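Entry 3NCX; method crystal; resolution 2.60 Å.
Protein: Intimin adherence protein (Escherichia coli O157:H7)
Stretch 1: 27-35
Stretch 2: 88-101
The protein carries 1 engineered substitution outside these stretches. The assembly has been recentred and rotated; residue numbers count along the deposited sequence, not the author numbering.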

# COMPACT_ATOMS: atom_id res chain seq x y z
N GLU A 27 -3.14 -13.06 -3.66
CA GLU A 27 -2.62 -12.86 -2.32
C GLU A 27 -2.07 -11.45 -2.14
O GLU A 27 -1.64 -10.82 -3.11
CB GLU A 27 -1.54 -13.90 -2.01
CG GLU A 27 -2.02 -15.33 -2.12
CD GLU A 27 -0.89 -16.33 -2.01
OE1 GLU A 27 0.27 -15.90 -1.87
OE2 GLU A 27 -1.16 -17.55 -2.07
N LEU A 28 -2.08 -10.97 -0.90
CA LEU A 28 -1.55 -9.64 -0.58
C LEU A 28 -0.11 -9.52 -1.05
O LEU A 28 0.70 -10.42 -0.81
CB LEU A 28 -1.64 -9.38 0.92
CG LEU A 28 -1.19 -8.00 1.41
CD1 LEU A 28 -2.16 -6.93 0.95
CD2 LEU A 28 -1.05 -7.99 2.92
N PRO A 29 0.22 -8.41 -1.72
CA PRO A 29 1.59 -8.18 -2.21
C PRO A 29 2.60 -8.18 -1.07
O PRO A 29 2.31 -7.68 0.02
CB PRO A 29 1.50 -6.79 -2.83
CG PRO A 29 0.07 -6.62 -3.20
CD PRO A 29 -0.69 -7.33 -2.12
N ASN A 30 3.78 -8.75 -1.32
CA ASN A 30 4.85 -8.74 -0.34
C ASN A 30 5.35 -7.33 -0.07
O ASN A 30 5.61 -6.95 1.07
CB ASN A 30 6.01 -9.62 -0.80
CG ASN A 30 7.25 -9.47 0.06
OD1 ASN A 30 7.16 -9.09 1.22
ND2 ASN A 30 8.41 -9.76 -0.52
N ILE A 31 5.49 -6.54 -1.13
CA ILE A 31 5.89 -5.15 -1.00
C ILE A 31 4.66 -4.25 -0.87
O ILE A 31 3.65 -4.46 -1.54
CB ILE A 31 6.77 -4.69 -2.18
CG1 ILE A 31 6.06 -4.93 -3.51
CG2 ILE A 31 8.10 -5.42 -2.16
CD1 ILE A 31 6.86 -4.49 -4.72
N TRP A 32 4.75 -3.25 0.01
CA TRP A 32 3.59 -2.43 0.32
C TRP A 32 3.69 -0.99 -0.16
O TRP A 32 4.77 -0.40 -0.20
CB TRP A 32 3.34 -2.44 1.83
CG TRP A 32 2.88 -3.75 2.38
CD1 TRP A 32 2.72 -4.92 1.70
CD2 TRP A 32 2.52 -4.03 3.74
NE1 TRP A 32 2.29 -5.91 2.54
CE2 TRP A 32 2.16 -5.39 3.81
CE3 TRP A 32 2.47 -3.26 4.91
CZ2 TRP A 32 1.75 -5.99 4.99
CZ3 TRP A 32 2.07 -3.86 6.08
CH2 TRP A 32 1.71 -5.21 6.12
N LEU A 33 2.54 -0.45 -0.54
CA LEU A 33 2.37 0.99 -0.67
C LEU A 33 1.60 1.45 0.56
O LEU A 33 0.49 0.98 0.81
CB LEU A 33 1.56 1.32 -1.92
CG LEU A 33 0.98 2.74 -1.92
CD1 LEU A 33 2.10 3.77 -1.91
CD2 LEU A 33 0.06 2.95 -3.11
N GLN A 34 2.19 2.36 1.34
CA GLN A 34 1.50 2.85 2.52
C GLN A 34 0.15 3.43 2.13
O GLN A 34 0.06 4.24 1.21
CB GLN A 34 2.33 3.90 3.26
CG GLN A 34 1.72 4.32 4.59
CD GLN A 34 2.54 5.37 5.31
OE1 GLN A 34 2.65 5.35 6.54
NE2 GLN A 34 3.11 6.30 4.55
N TYR A 35 -0.90 2.99 2.83
CA TYR A 35 -2.26 3.46 2.58
C TYR A 35 -2.86 2.80 1.35
O TYR A 35 -3.90 3.22 0.85
CB TYR A 35 -2.29 4.98 2.46
CG TYR A 35 -1.73 5.69 3.67
CD1 TYR A 35 -0.80 6.71 3.54
CD2 TYR A 35 -2.12 5.32 4.95
CE1 TYR A 35 -0.28 7.35 4.65
CE2 TYR A 35 -1.60 5.95 6.06
CZ TYR A 35 -0.69 6.97 5.91
OH TYR A 35 -0.17 7.61 7.01
N SER A 88 -9.80 -15.68 11.73
CA SER A 88 -8.64 -14.80 11.65
C SER A 88 -7.95 -14.85 10.29
O SER A 88 -7.83 -15.92 9.68
CB SER A 88 -7.63 -15.13 12.75
OG SER A 88 -8.16 -14.88 14.03
N TYR A 89 -7.51 -13.69 9.82
CA TYR A 89 -6.68 -13.58 8.62
C TYR A 89 -5.45 -12.74 8.95
O TYR A 89 -5.57 -11.57 9.31
CB TYR A 89 -7.46 -12.94 7.47
CG TYR A 89 -6.59 -12.54 6.30
CD1 TYR A 89 -6.04 -11.26 6.23
CD2 TYR A 89 -6.31 -13.43 5.27
CE1 TYR A 89 -5.24 -10.89 5.17
CE2 TYR A 89 -5.50 -13.06 4.21
CZ TYR A 89 -4.97 -11.79 4.16
OH TYR A 89 -4.17 -11.41 3.11
N THR A 90 -4.27 -13.34 8.83
CA THR A 90 -3.04 -12.67 9.25
C THR A 90 -2.33 -11.92 8.13
O THR A 90 -2.22 -12.41 7.01
CB THR A 90 -2.05 -13.66 9.90
OG1 THR A 90 -1.75 -14.71 8.97
CG2 THR A 90 -2.66 -14.27 11.16
N ILE A 91 -1.84 -10.73 8.46
CA ILE A 91 -1.08 -9.92 7.52
C ILE A 91 0.41 -10.06 7.80
O ILE A 91 0.90 -9.60 8.83
CB ILE A 91 -1.44 -8.42 7.63
CG1 ILE A 91 -2.95 -8.22 7.50
CG2 ILE A 91 -0.71 -7.62 6.57
CD1 ILE A 91 -3.46 -8.30 6.08
N LYS A 92 1.13 -10.70 6.88
CA LYS A 92 2.58 -10.81 7.01
C LYS A 92 3.24 -9.47 6.70
O LYS A 92 2.89 -8.80 5.73
CB LYS A 92 3.12 -11.90 6.08
CG LYS A 92 2.86 -13.31 6.59
CD LYS A 92 3.72 -13.61 7.81
CE LYS A 92 3.31 -14.92 8.47
NZ LYS A 92 1.94 -14.84 9.04
N ALA A 93 4.19 -9.08 7.54
CA ALA A 93 4.93 -7.83 7.34
C ALA A 93 5.66 -7.87 6.00
O ALA A 93 6.15 -8.92 5.59
CB ALA A 93 5.90 -7.60 8.47
N PRO A 94 5.72 -6.72 5.32
CA PRO A 94 6.34 -6.63 3.99
C PRO A 94 7.86 -6.63 4.06
O PRO A 94 8.43 -6.35 5.11
CB PRO A 94 5.85 -5.28 3.48
CG PRO A 94 5.71 -4.47 4.72
CD PRO A 94 5.21 -5.42 5.77
N SER A 95 8.51 -6.95 2.94
CA SER A 95 9.95 -6.80 2.84
C SER A 95 10.29 -5.32 2.98
O SER A 95 11.26 -4.95 3.64
CB SER A 95 10.47 -7.35 1.51
OG SER A 95 9.84 -6.70 0.41
N TYR A 96 9.48 -4.48 2.35
CA TYR A 96 9.59 -3.03 2.51
C TYR A 96 8.27 -2.34 2.21
O TYR A 96 7.41 -2.88 1.51
CB TYR A 96 10.71 -2.46 1.63
CG TYR A 96 10.43 -2.47 0.14
CD1 TYR A 96 9.58 -1.54 -0.44
CD2 TYR A 96 11.03 -3.41 -0.69
CE1 TYR A 96 9.33 -1.54 -1.80
CE2 TYR A 96 10.79 -3.42 -2.05
CZ TYR A 96 9.94 -2.49 -2.60
OH TYR A 96 9.69 -2.50 -3.95
N MET A 97 8.11 -1.14 2.75
CA MET A 97 6.92 -0.34 2.50
C MET A 97 7.30 1.07 2.08
O MET A 97 8.24 1.65 2.63
CB MET A 97 6.02 -0.29 3.74
CG MET A 97 4.73 0.48 3.53
SD MET A 97 3.86 0.80 5.07
CE MET A 97 5.08 1.79 5.94
N ILE A 98 6.58 1.62 1.11
CA ILE A 98 6.88 2.95 0.59
C ILE A 98 6.03 4.03 1.26
O ILE A 98 4.80 3.91 1.35
CB ILE A 98 6.70 3.00 -0.94
CG1 ILE A 98 8.06 3.04 -1.64
CG2 ILE A 98 5.86 4.19 -1.36
CD1 ILE A 98 8.92 1.84 -1.35
N LYS A 99 6.69 5.08 1.73
CA LYS A 99 6.01 6.21 2.35
C LYS A 99 6.17 7.45 1.48
O LYS A 99 7.20 7.64 0.84
CB LYS A 99 6.56 6.50 3.74
CG LYS A 99 6.31 5.42 4.78
CD LYS A 99 6.77 5.88 6.15
CE LYS A 99 6.62 4.77 7.19
NZ LYS A 99 7.07 5.21 8.54
N VAL A 100 5.14 8.29 1.46
CA VAL A 100 5.20 9.52 0.69
C VAL A 100 5.14 10.73 1.62
O VAL A 100 4.09 11.04 2.18
CB VAL A 100 4.05 9.60 -0.33
CG1 VAL A 100 4.23 10.82 -1.22
CG2 VAL A 100 4.00 8.34 -1.17
N ASP A 101 6.27 11.40 1.79
CA ASP A 101 6.33 12.62 2.58
C ASP A 101 6.12 13.83 1.69
O ASP A 101 5.63 13.71 0.57
CB ASP A 101 7.66 12.72 3.32
CG ASP A 101 7.70 11.84 4.57
OD1 ASP A 101 7.88 10.61 4.43
OD2 ASP A 101 7.55 12.38 5.68
O HOH W 1 5.38 -9.78 3.14

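What fastens the two backbones to each other? Three main-chain hydrogen bonds do most of it, in the ladder typical of parallel strands. Trp-32 N donates to Tyr-96 O at 3.1 Å and almost in line, with an angle of 173° at the hydrogen; Ile-98 N then donates to Trp-32 O at 3.0 Å, and Gln-34 N to Ile-98 O, also at 3.0 Å. Alternate residues of each stretch thus supply the bonding groups, with Trp-32 using both its N and its O to bind residues before and after Met-97, its partner in register. Met-97 CA also lies 3.5 Å from Trp-32 O, a CA-H...O contact that supplements the ladder.

How is the polar contact carried on before the paired strands? Asn-30 does this, mainly with its side chain. Its chi1 is t, and although its CA-to-CB bond points sideways, the amide reaches the other stretch, where Ser-95 N donates to Asn-30 OD1 at 3.1 Å. The same nitrogen makes a weak bond to Asn-30 O at 3.5 Å. A water donates to both Asn-30 OD1 and Ala-93 O, 2.7 Å from each, and so links two oxygens that could not bond to each other directly. A short side chain ending in an amide suits this exposed position, since its carbonyl can accept from the backbone and from water together.

Why does Trp-32 dominate the packing? Of the 769 Å² buried between the stretches, summed over both sides, its 135 Å² is the largest share of any residue. With chi1 at m, the indole lies against the loop before Met-97, and Pro-94 covers one face: Pro-94 CD sits 3.3 Å from the centroid of the six-membered ring and only 3° off its normal, a CH-pi contact. The compact proline ring offers C-H groups to the broad aromatic surface. On the same six-membered ring, Trp-32 CZ2 approaches Ile-91 CG2 at 3.3 Å, while Met-97 SD lies at the indole's edge, near its plane. The indole nitrogen is not left idle, for Trp-32 NE1 makes a weak hydrogen bond of 3.1 Å to Pro-29 O within its own stretch.

What fills the space around this center? Trp-32 and Met-97 point to the same face of the sheet, where Trp-32 CB and Met-97 CG meet at 3.7 Å; the flexible, unbranched methionine fits beside the bulky indole. Leu-33 and Ile-98 share the other face, joined by Leu-33 CD1 and Ile-98 CG2 at 3.8 Å, and both are buried, as suits their hydrocarbon side chains. Beyond the tryptophan, Leu-28 CD2 rests 3.7 Å from Ile-91 CG2, extending the apolar patch. A separate pairing forms where Ile-31 CG2 lies over the face of the Tyr-96 ring, 3.7 Å from its centroid. The Tyr-96 hydroxyl, also near the isoleucine, is hydrogen-bonded elsewhere in the structure.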